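Local coordinates for D-mandelate dehydrogenase (Rhodotorula graminis, PDB 2W2K), which probably catalyses the NAD(P)-dependent interconversion of D-mandelate and its 2-oxo acid, as a D-isomer specific 2-hydroxyacid dehydrogenase, at residues 2-7 / 25-30; 35-40 / 66-71; 51-56 / 78-83; 103-108 / 332-337. All blocks are in the same frame, centred on the assembly; numbering follows the deposited sequence.

Overall arrangement
All four contacts lie at or beside the five-stranded parallel sheet built from the first part of the chain. All are partly buried, contacts 3 and 4 more so, with 1 and 2 nearer the surface. Contact 1 pairs the outermost strand 28-31 with strand 5-8. Contact 3 leads strand 83-86 in beside strand 54-57. The two touch through bonds between strands 5-8 and 54-57. Contact 4 adds the tail after helix 310-330 to the other outermost strand, 105-107, and none of its touching residues is fully exposed. Contact 2 joins a helix start to a loop instead of strands. Contact 1 carries an ion pair, contact 2 an imidazole bond and aromatic packing, and contacts 3 and 4 hydroxyl-to-carbonyl bonds.

Contact 1 (2-7 / 25-30); sequences PRPRVL and QKFEVI
Strands 5-7 and 28-30 run parallel, their axes 24° apart. Glu-28 N donates to Pro-4 O, Val-6 N to Glu-28 O, and Ile-30 N to Val-6 O; the last bond is nearly straight. Arg-5 and Glu-28 project from the same face of the sheet. The Arg-5 chain starts with CB 4.0 Å from Ile-30 CD1. Its CG and CD run alongside Glu-28 OE1. A bend at chi3 (78°) brings the guanidinium side-on to the carboxylate of Glu-28, whose chain lies alongside and points the same way. There NE donates to Glu-28 OE1 at 2.8 Å and NH2 to Glu-28 OE2 at 3.1 Å. Both oxygens are met from above the carboxylate plane, and the two planes stand 65° apart. Ile-30 CD1 lies over one guanidinium face, 3.5 Å from Arg-5 CZ. NH1 is bonded to Tyr-49 O and Asp-51 O. On the other face of the sheet, Val-6 CG2 packs 3.8 Å from Phe-27 CD1, and the Phe-27 ring continues onto helix 310-330. A water links Glu-28 OE1 to Arg-3 O. The contact closes a beta-alpha-beta unit. Its two-bond salt bridge probably keeps Glu-28 ionised and limits rotation of the Arg-5 guanidinium.

Contact 2 (35-40 / 66-71); sequences TTHDGF and SYPWNA
The first turn of helix 37-45 meets the irregular 66-71 segment where the CA atoms of His-37 and Ser-66 lie 4.5 Å apart, one residue before the cis peptide leading to Pro-68. Thr-36 is the N-cap of the helix, its OG1 accepting from Gly-39 N. His-37 has CG anti to the backbone N (chi1 161°), which carries its ring to the loop. ND1 donates to Ser-66 O at 2.9 Å in an almost straight bond. The acceptor lies in the imidazole plane, but the donor stands above the carbonyl plane. Pro-68 CD sits over one face of the imidazole, 3.9 Å from its centroid, in a CH-pi contact. His-37 CE1 also lies 3.0 Å from Pro-68 O. One helical turn on, Phe-40 CE2 reaches Trp-69 CZ2 at 3.7 Å, with the rings oblique at 55°. Ser-66 CB touches Phe-40 CD2 at 3.9 Å, while Ser-66 OG accepts from Trp-69 NE1 and is also bonded to Gly-63 O. The Trp-69 ring also meets Phe-84 and, edge-to-face, Trp-93. An alanine in place of His-37 would probably loosen the helix start from the loop, because both the bond to Ser-66 O and the cover by Pro-68 would go. Ser-66 O accepts from ND1, with Tyr-67 O and Pro-68 O close by, and these carbonyls probably favour a proton on ND1.

Contact 3 (51-56 / 78-83); sequences DFEAII and PSSLKV
Residues 78-81 form a type I beta turn that leads the second segment in parallel beside residues 53-55. Ala-54 and Val-83 make a parallel bridge. Ile-55 N donates to Val-83 O at 3.1 Å. Glu-53 O takes Lys-82 N at 2.9 Å from above its carbonyl plane, and Val-83 N in a weak bond. Within the turn, Ser-80 ties it to the first segment. Its OG, placed between the backbone N and the carbonyl carbon (chi1 59°), donates to Phe-52 O at 2.8 Å. Phe-52 also takes the crowded chi1 position (49°), and its ring comes back over the turn. Pro-78 CG lies over the centre of one ring face, 3.8 Å from the centroid and 12° off the normal. Leu-81 runs beside the Phe-52 ring, pointing the same way. The Leu-81 branches divide the work: CD1 lies against Ala-54 CA and Phe-52 CD1, and CD2 meets Ile-55 CD1 at 3.7 Å. On the sheet face that carries both side chains, Ala-54 CB packs 3.8 Å from Val-83 CG1. Glu-53 OE1 is held by Arg-5 N. Strand 54-57 thus lies between strands 5-8 and 83-86. Ala-54 touches Leu-328 and Val-83 touches Phe-327 of helix 310-330, while Ile-55 reaches Trp-69 and Leu-81 rests on Val-104.

Contact 4 (103-108 / 332-337); sequences GVAFAN and KPLLTP
Phe-106 leaves its backbone pointing away from the 332-337 segment, and its ring packs edge-to-face with Phe-84 and touches Leu-96 and Leu-99 of helix 96-101. The other flat side-chain group, the Asn-108 carboxamide, is used through its oxygen. OD1 accepts from Arg-110 N and from a water at 2.8 Å, and the same water donates to Pro-337 O at 2.9 Å. OD1 is also 3.4 Å from Thr-336 O; both atoms are acceptors, so no bond joins them. Thr-336 makes the main polar link. Its OG1 lies between the backbone N and the carbonyl carbon (chi1 52°) and donates to Asn-108 O at 2.7 Å. The hydroxyl comes in from above that carbonyl plane, and it has a weak bond to Asn-323 OD1 as well. A weak backbone bond runs from Asn-108 N to Thr-336 O. Ala-107 and Pro-337 form a single bridge, their CA atoms 4.3 Å apart. Leu-334 is the apolar part. Its CD1 reaches Ala-105 CB and Ala-107 CB, both at 4.1 Å, and the side chain continues onto Val-83. A valine in place of Thr-336 would probably weaken the attachment of the tail, since the OG1 bond to Asn-108 O would be lost. The contact is set back from the NAD(+) site: the side chain of Asn-108 is about 11 Å from that of NAD(+)-binding Ile-174. The arrangement fits this dehydrogenase family, in which the C-terminal part of the chain returns to the N-terminal, flavodoxin-like domain; here the tail meets the end of strand 105-107, outermost in its parallel sheet, through a single bridge.

Contact 1 (2-7 / 25-30)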
# COMPACT_ATOMS: atom_id res chain seq x y z
N PRO B 2 40.75 -17.18 -29.35
CA PRO B 2 40.01 -18.00 -28.33
C PRO B 2 39.04 -17.12 -27.56
O PRO B 2 38.99 -15.91 -27.77
CB PRO B 2 40.98 -18.67 -27.39
N ARG B 3 38.29 -17.74 -26.66
CA ARG B 3 37.20 -17.09 -25.92
C ARG B 3 37.66 -15.85 -25.15
O ARG B 3 38.69 -15.91 -24.45
CB ARG B 3 36.60 -18.07 -24.91
CG ARG B 3 36.17 -19.41 -25.48
CD ARG B 3 35.40 -20.22 -24.45
NE ARG B 3 36.26 -20.68 -23.37
CZ ARG B 3 35.84 -21.18 -22.21
NH1 ARG B 3 34.55 -21.32 -21.95
NH2 ARG B 3 36.74 -21.57 -21.31
N PRO B 4 36.91 -14.72 -25.23
CA PRO B 4 37.22 -13.59 -24.34
C PRO B 4 37.06 -13.98 -22.87
O PRO B 4 36.30 -14.92 -22.55
CB PRO B 4 36.18 -12.53 -24.73
CG PRO B 4 35.81 -12.90 -26.19
CD PRO B 4 35.78 -14.41 -26.13
N ARG B 5 37.78 -13.28 -21.99
CA ARG B 5 37.88 -13.63 -20.57
C ARG B 5 37.14 -12.57 -19.70
O ARG B 5 37.26 -11.36 -19.95
CB ARG B 5 39.38 -13.72 -20.16
CG ARG B 5 40.22 -14.70 -21.07
CD ARG B 5 41.73 -14.84 -20.63
NE ARG B 5 41.89 -15.72 -19.47
CZ ARG B 5 42.42 -15.39 -18.28
NH1 ARG B 5 42.91 -14.17 -18.04
NH2 ARG B 5 42.47 -16.31 -17.33
N VAL B 6 36.36 -13.04 -18.71
CA VAL B 6 35.45 -12.18 -17.89
C VAL B 6 35.70 -12.37 -16.38
O VAL B 6 35.57 -13.50 -15.85
CB VAL B 6 33.94 -12.47 -18.24
CG1 VAL B 6 32.97 -11.57 -17.43
CG2 VAL B 6 33.67 -12.35 -19.76
N LEU B 7 36.08 -11.29 -15.68
CA LEU B 7 36.26 -11.33 -14.22
C LEU B 7 34.88 -11.27 -13.54
O LEU B 7 34.13 -10.33 -13.79
CB LEU B 7 37.13 -10.15 -13.73
CG LEU B 7 37.48 -10.18 -12.22
CD1 LEU B 7 38.48 -11.30 -11.95
CD2 LEU B 7 38.08 -8.83 -11.79
N GLN B 25 29.88 -20.89 -21.69
CA GLN B 25 30.37 -21.57 -22.91
C GLN B 25 31.09 -20.56 -23.83
O GLN B 25 32.19 -20.82 -24.33
CB GLN B 25 29.19 -22.27 -23.64
CG GLN B 25 29.58 -23.22 -24.83
CD GLN B 25 30.13 -22.49 -26.06
OE1 GLN B 25 31.20 -22.86 -26.57
NE2 GLN B 25 29.40 -21.48 -26.55
N LYS B 26 30.46 -19.41 -24.04
CA LYS B 26 31.01 -18.33 -24.89
C LYS B 26 32.27 -17.63 -24.31
O LYS B 26 33.15 -17.18 -25.07
CB LYS B 26 29.92 -17.28 -25.19
CG LYS B 26 28.74 -17.79 -26.04
CD LYS B 26 27.55 -16.81 -26.02
CE LYS B 26 26.51 -17.16 -27.10
NZ LYS B 26 25.22 -16.37 -26.91
N PHE B 27 32.34 -17.54 -22.98
CA PHE B 27 33.38 -16.74 -22.26
C PHE B 27 34.09 -17.56 -21.17
O PHE B 27 33.45 -18.37 -20.48
CB PHE B 27 32.69 -15.56 -21.54
CG PHE B 27 32.11 -14.50 -22.46
CD1 PHE B 27 32.95 -13.68 -23.23
CD2 PHE B 27 30.72 -14.32 -22.55
CE1 PHE B 27 32.41 -12.70 -24.10
CE2 PHE B 27 30.17 -13.32 -23.41
CZ PHE B 27 31.03 -12.51 -24.18
N GLU B 28 35.41 -17.38 -21.01
CA GLU B 28 36.12 -17.95 -19.84
C GLU B 28 35.86 -17.06 -18.61
O GLU B 28 36.37 -15.94 -18.54
CB GLU B 28 37.65 -18.06 -20.10
CG GLU B 28 38.43 -18.61 -18.89
CD GLU B 28 39.95 -18.49 -19.06
OE1 GLU B 28 40.41 -18.06 -20.14
OE2 GLU B 28 40.68 -18.79 -18.08
N VAL B 29 35.06 -17.56 -17.65
CA VAL B 29 34.67 -16.78 -16.44
C VAL B 29 35.63 -17.07 -15.29
O VAL B 29 35.82 -18.24 -14.89
CB VAL B 29 33.18 -17.06 -16.02
CG1 VAL B 29 32.80 -16.27 -14.71
CG2 VAL B 29 32.24 -16.61 -17.13
N ILE B 30 36.24 -16.00 -14.78
CA ILE B 30 37.29 -16.05 -13.72
C ILE B 30 36.75 -15.52 -12.36
O ILE B 30 36.45 -14.33 -12.23
CB ILE B 30 38.53 -15.17 -14.14
CG1 ILE B 30 38.96 -15.44 -15.61
CG2 ILE B 30 39.68 -15.33 -13.11
CD1 ILE B 30 39.76 -14.25 -16.23
O HOH W 1 40.12 -17.89 -22.97

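Contact 2 (35-40 / 66-71)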
# COMPACT_ATOMS: atom_id res chain seq x y z
N THR B 35 38.87 -10.96 -0.96
CA THR B 35 39.10 -10.90 0.51
C THR B 35 38.86 -9.47 1.05
O THR B 35 37.85 -9.22 1.71
CB THR B 35 40.54 -11.41 0.92
OG1 THR B 35 41.56 -10.64 0.25
CG2 THR B 35 40.73 -12.89 0.58
N THR B 36 39.79 -8.55 0.78
CA THR B 36 39.63 -7.12 1.15
C THR B 36 39.94 -6.23 -0.06
O THR B 36 40.54 -6.68 -1.03
CB THR B 36 40.55 -6.71 2.35
OG1 THR B 36 41.93 -6.75 1.94
CG2 THR B 36 40.32 -7.63 3.55
N HIS B 37 39.52 -4.96 0.01
CA HIS B 37 39.80 -3.98 -1.04
C HIS B 37 41.31 -3.83 -1.33
O HIS B 37 41.74 -3.81 -2.51
CB HIS B 37 39.18 -2.63 -0.67
CG HIS B 37 39.75 -1.46 -1.42
ND1 HIS B 37 39.27 -1.04 -2.65
CD2 HIS B 37 40.77 -0.61 -1.11
CE1 HIS B 37 39.96 0.01 -3.06
NE2 HIS B 37 40.89 0.28 -2.15
N ASP B 38 42.11 -3.66 -0.27
CA ASP B 38 43.56 -3.47 -0.45
C ASP B 38 44.20 -4.74 -1.05
O ASP B 38 45.13 -4.65 -1.86
CB ASP B 38 44.26 -3.08 0.87
CG ASP B 38 44.19 -1.55 1.17
OD1 ASP B 38 43.96 -0.70 0.26
OD2 ASP B 38 44.38 -1.19 2.34
N GLY B 39 43.70 -5.91 -0.64
CA GLY B 39 44.15 -7.20 -1.18
C GLY B 39 43.84 -7.39 -2.67
O GLY B 39 44.64 -8.01 -3.40
N PHE B 40 42.69 -6.85 -3.13
CA PHE B 40 42.28 -6.84 -4.57
C PHE B 40 43.18 -5.92 -5.39
O PHE B 40 43.58 -6.28 -6.50
CB PHE B 40 40.80 -6.42 -4.70
CG PHE B 40 40.23 -6.47 -6.12
CD1 PHE B 40 40.25 -7.66 -6.88
CD2 PHE B 40 39.62 -5.35 -6.67
CE1 PHE B 40 39.68 -7.70 -8.19
CE2 PHE B 40 39.04 -5.37 -7.97
CZ PHE B 40 39.08 -6.54 -8.73
N SER B 66 35.37 -5.35 -2.77
CA SER B 66 36.21 -4.55 -3.69
C SER B 66 36.15 -3.02 -3.56
O SER B 66 37.06 -2.34 -4.05
CB SER B 66 35.99 -4.98 -5.16
OG SER B 66 34.70 -4.62 -5.64
N TYR B 67 35.11 -2.47 -2.92
CA TYR B 67 34.85 -1.02 -2.94
C TYR B 67 35.91 -0.24 -2.11
O TYR B 67 36.45 -0.76 -1.13
CB TYR B 67 33.46 -0.68 -2.38
CG TYR B 67 32.20 -1.20 -3.07
CD1 TYR B 67 32.23 -1.83 -4.33
CD2 TYR B 67 30.96 -1.05 -2.44
CE1 TYR B 67 31.02 -2.31 -4.94
CE2 TYR B 67 29.78 -1.51 -3.03
CZ TYR B 67 29.81 -2.14 -4.27
OH TYR B 67 28.63 -2.58 -4.81
N PRO B 68 36.21 1.02 -2.51
CA PRO B 68 35.72 1.72 -3.70
C PRO B 68 36.51 1.36 -4.95
O PRO B 68 37.69 0.95 -4.85
CB PRO B 68 35.96 3.20 -3.35
CG PRO B 68 37.22 3.17 -2.50
CD PRO B 68 37.12 1.87 -1.70
N TRP B 69 35.86 1.49 -6.11
CA TRP B 69 36.54 1.50 -7.41
C TRP B 69 37.06 2.93 -7.66
O TRP B 69 36.52 3.70 -8.47
CB TRP B 69 35.61 0.94 -8.54
CG TRP B 69 35.53 -0.59 -8.51
CD1 TRP B 69 34.98 -1.38 -7.51
CD2 TRP B 69 36.03 -1.52 -9.51
NE1 TRP B 69 35.11 -2.71 -7.83
CE2 TRP B 69 35.75 -2.83 -9.04
CE3 TRP B 69 36.70 -1.37 -10.73
CZ2 TRP B 69 36.13 -3.98 -9.75
CZ3 TRP B 69 37.06 -2.53 -11.46
CH2 TRP B 69 36.77 -3.81 -10.96
N ASN B 70 38.11 3.29 -6.90
CA ASN B 70 38.74 4.61 -7.01
C ASN B 70 39.80 4.67 -8.12
O ASN B 70 40.11 3.65 -8.76
CB ASN B 70 39.31 5.09 -5.64
CG ASN B 70 40.36 4.15 -5.02
OD1 ASN B 70 40.82 3.19 -5.64
ND2 ASN B 70 40.75 4.44 -3.78
N ALA B 71 40.37 5.86 -8.34
CA ALA B 71 41.46 6.05 -9.31
C ALA B 71 42.66 5.10 -9.12
O ALA B 71 43.21 4.58 -10.12
CB ALA B 71 41.93 7.51 -9.30

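Contact 3 (51-56 / 78-83)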
# COMPACT_ATOMS: atom_id res chain seq x y z
N ASP B 51 45.31 -11.06 -18.39
CA ASP B 51 44.57 -10.08 -19.21
C ASP B 51 43.10 -10.52 -19.33
O ASP B 51 42.85 -11.65 -19.74
CB ASP B 51 45.15 -10.00 -20.63
CG ASP B 51 46.38 -9.09 -20.76
OD1 ASP B 51 46.97 -8.66 -19.74
OD2 ASP B 51 46.75 -8.79 -21.93
N PHE B 52 42.15 -9.65 -18.99
CA PHE B 52 40.71 -9.94 -19.23
C PHE B 52 40.05 -8.79 -20.02
O PHE B 52 40.56 -7.65 -20.01
CB PHE B 52 39.94 -10.29 -17.92
CG PHE B 52 40.17 -9.32 -16.78
CD1 PHE B 52 39.35 -8.17 -16.64
CD2 PHE B 52 41.17 -9.56 -15.83
CE1 PHE B 52 39.54 -7.27 -15.58
CE2 PHE B 52 41.38 -8.67 -14.75
CZ PHE B 52 40.56 -7.52 -14.61
N GLU B 53 38.96 -9.10 -20.73
CA GLU B 53 38.28 -8.14 -21.61
C GLU B 53 36.99 -7.53 -21.04
O GLU B 53 36.50 -6.50 -21.54
CB GLU B 53 38.00 -8.77 -23.00
CG GLU B 53 39.24 -9.07 -23.86
CD GLU B 53 40.12 -10.20 -23.34
OE1 GLU B 53 39.61 -11.28 -22.96
OE2 GLU B 53 41.36 -10.03 -23.35
N ALA B 54 36.42 -8.19 -20.03
CA ALA B 54 35.20 -7.69 -19.36
C ALA B 54 35.18 -7.98 -17.85
O ALA B 54 35.93 -8.85 -17.35
CB ALA B 54 33.92 -8.30 -20.06
N ILE B 55 34.32 -7.24 -17.13
CA ILE B 55 33.97 -7.50 -15.75
C ILE B 55 32.42 -7.57 -15.65
O ILE B 55 31.73 -6.71 -16.23
CB ILE B 55 34.48 -6.34 -14.80
CG1 ILE B 55 36.02 -6.19 -14.84
CG2 ILE B 55 34.01 -6.59 -13.35
CD1 ILE B 55 36.50 -4.72 -14.55
N ILE B 56 31.90 -8.53 -14.88
CA ILE B 56 30.45 -8.68 -14.58
C ILE B 56 30.14 -8.74 -13.06
O ILE B 56 30.89 -9.34 -12.25
CB ILE B 56 29.83 -9.94 -15.36
CG1 ILE B 56 28.29 -9.83 -15.49
CG2 ILE B 56 30.35 -11.27 -14.77
CD1 ILE B 56 27.60 -10.87 -16.44
N PRO B 78 44.05 -4.35 -16.36
CA PRO B 78 44.79 -4.62 -17.62
C PRO B 78 44.28 -3.78 -18.82
O PRO B 78 43.07 -3.51 -18.92
CB PRO B 78 44.56 -6.13 -17.86
CG PRO B 78 43.26 -6.43 -17.15
CD PRO B 78 43.27 -5.53 -15.92
N SER B 79 45.18 -3.37 -19.71
CA SER B 79 44.80 -2.52 -20.86
C SER B 79 43.90 -3.22 -21.90
O SER B 79 43.28 -2.55 -22.75
CB SER B 79 46.03 -1.91 -21.53
OG SER B 79 46.40 -0.73 -20.81
N SER B 80 43.85 -4.55 -21.82
CA SER B 80 42.90 -5.40 -22.60
C SER B 80 41.41 -5.17 -22.25
O SER B 80 40.50 -5.56 -23.03
CB SER B 80 43.24 -6.89 -22.35
OG SER B 80 43.15 -7.23 -20.97
N LEU B 81 41.15 -4.54 -21.11
CA LEU B 81 39.75 -4.38 -20.63
C LEU B 81 38.93 -3.45 -21.53
O LEU B 81 39.37 -2.32 -21.84
CB LEU B 81 39.72 -3.92 -19.14
CG LEU B 81 38.36 -3.62 -18.48
CD1 LEU B 81 37.48 -4.88 -18.30
CD2 LEU B 81 38.61 -2.96 -17.09
N LYS B 82 37.77 -3.92 -21.99
CA LYS B 82 36.85 -3.16 -22.87
C LYS B 82 35.50 -2.74 -22.25
O LYS B 82 34.92 -1.72 -22.65
CB LYS B 82 36.60 -3.91 -24.21
CG LYS B 82 37.84 -3.90 -25.18
CD LYS B 82 37.56 -4.63 -26.53
CE LYS B 82 38.69 -4.30 -27.52
NZ LYS B 82 38.53 -4.99 -28.84
N VAL B 83 34.98 -3.50 -21.27
CA VAL B 83 33.60 -3.26 -20.78
C VAL B 83 33.36 -3.82 -19.37
O VAL B 83 33.88 -4.89 -19.03
CB VAL B 83 32.49 -3.81 -21.81
CG1 VAL B 83 32.64 -5.32 -22.07
CG2 VAL B 83 31.04 -3.49 -21.36

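Contact 4 (103-108 / 332-337)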
# COMPACT_ATOMS: atom_id res chain seq x y z
N GLY B 103 39.54 4.01 -21.61
CA GLY B 103 38.87 3.46 -22.79
C GLY B 103 37.92 2.30 -22.48
O GLY B 103 37.64 1.51 -23.36
N VAL B 104 37.43 2.24 -21.23
CA VAL B 104 36.51 1.18 -20.76
C VAL B 104 35.06 1.69 -20.74
O VAL B 104 34.76 2.68 -20.08
CB VAL B 104 36.89 0.65 -19.33
CG1 VAL B 104 35.93 -0.52 -18.90
CG2 VAL B 104 38.38 0.21 -19.27
N ALA B 105 34.17 0.98 -21.46
CA ALA B 105 32.74 1.29 -21.52
C ALA B 105 32.03 0.74 -20.29
O ALA B 105 32.36 -0.35 -19.82
CB ALA B 105 32.12 0.65 -22.80
N PHE B 106 31.06 1.49 -19.76
CA PHE B 106 30.27 1.04 -18.59
C PHE B 106 28.76 0.92 -18.93
O PHE B 106 28.22 1.72 -19.71
CB PHE B 106 30.49 1.97 -17.38
CG PHE B 106 29.85 1.49 -16.08
CD1 PHE B 106 30.37 0.38 -15.38
CD2 PHE B 106 28.76 2.19 -15.52
CE1 PHE B 106 29.78 -0.07 -14.17
CE2 PHE B 106 28.17 1.75 -14.31
CZ PHE B 106 28.69 0.61 -13.64
N ALA B 107 28.11 -0.08 -18.35
CA ALA B 107 26.65 -0.21 -18.37
C ALA B 107 26.14 -0.51 -16.96
O ALA B 107 26.68 -1.39 -16.26
CB ALA B 107 26.23 -1.35 -19.31
N ASN B 108 25.11 0.23 -16.54
CA ASN B 108 24.31 -0.19 -15.38
C ASN B 108 23.12 -1.07 -15.85
O ASN B 108 23.15 -1.61 -16.97
CB ASN B 108 23.84 1.03 -14.55
CG ASN B 108 22.98 2.02 -15.36
OD1 ASN B 108 22.44 1.69 -16.41
ND2 ASN B 108 22.82 3.24 -14.83
N LYS B 332 27.43 -5.17 -31.59
CA LYS B 332 26.25 -4.35 -31.27
C LYS B 332 26.46 -3.43 -30.03
O LYS B 332 27.19 -3.79 -29.10
CB LYS B 332 25.03 -5.24 -31.05
CG LYS B 332 24.58 -6.00 -32.32
CD LYS B 332 23.17 -6.55 -32.15
CE LYS B 332 22.73 -7.30 -33.40
NZ LYS B 332 21.44 -8.01 -33.17
N PRO B 333 25.84 -2.24 -30.04
CA PRO B 333 25.92 -1.32 -28.89
C PRO B 333 25.24 -1.84 -27.61
O PRO B 333 24.34 -2.68 -27.68
CB PRO B 333 25.19 -0.06 -29.39
CG PRO B 333 24.32 -0.54 -30.49
CD PRO B 333 25.04 -1.66 -31.14
N LEU B 334 25.71 -1.34 -26.46
CA LEU B 334 25.10 -1.62 -25.14
C LEU B 334 23.64 -1.14 -25.09
O LEU B 334 23.27 -0.14 -25.72
CB LEU B 334 25.92 -0.92 -24.02
CG LEU B 334 27.40 -1.31 -23.75
CD1 LEU B 334 28.11 -0.31 -22.78
CD2 LEU B 334 27.51 -2.75 -23.26
N LEU B 335 22.81 -1.88 -24.36
CA LEU B 335 21.39 -1.54 -24.17
C LEU B 335 21.21 -0.41 -23.14
O LEU B 335 20.31 0.44 -23.27
CB LEU B 335 20.61 -2.78 -23.72
CG LEU B 335 20.50 -4.01 -24.65
CD1 LEU B 335 19.96 -5.24 -23.89
CD2 LEU B 335 19.66 -3.71 -25.91
N THR B 336 22.08 -0.41 -22.12
CA THR B 336 21.98 0.52 -20.97
C THR B 336 23.31 1.20 -20.60
O THR B 336 23.79 1.07 -19.47
CB THR B 336 21.38 -0.17 -19.70
OG1 THR B 336 22.10 -1.39 -19.40
CG2 THR B 336 19.89 -0.50 -19.89
N PRO B 337 23.90 1.96 -21.54
CA PRO B 337 25.17 2.61 -21.23
C PRO B 337 24.98 3.70 -20.17
O PRO B 337 23.88 4.28 -20.06
CB PRO B 337 25.56 3.28 -22.55
CG PRO B 337 24.24 3.49 -23.26
CD PRO B 337 23.46 2.26 -22.92
O HOH W 2 21.71 3.59 -18.34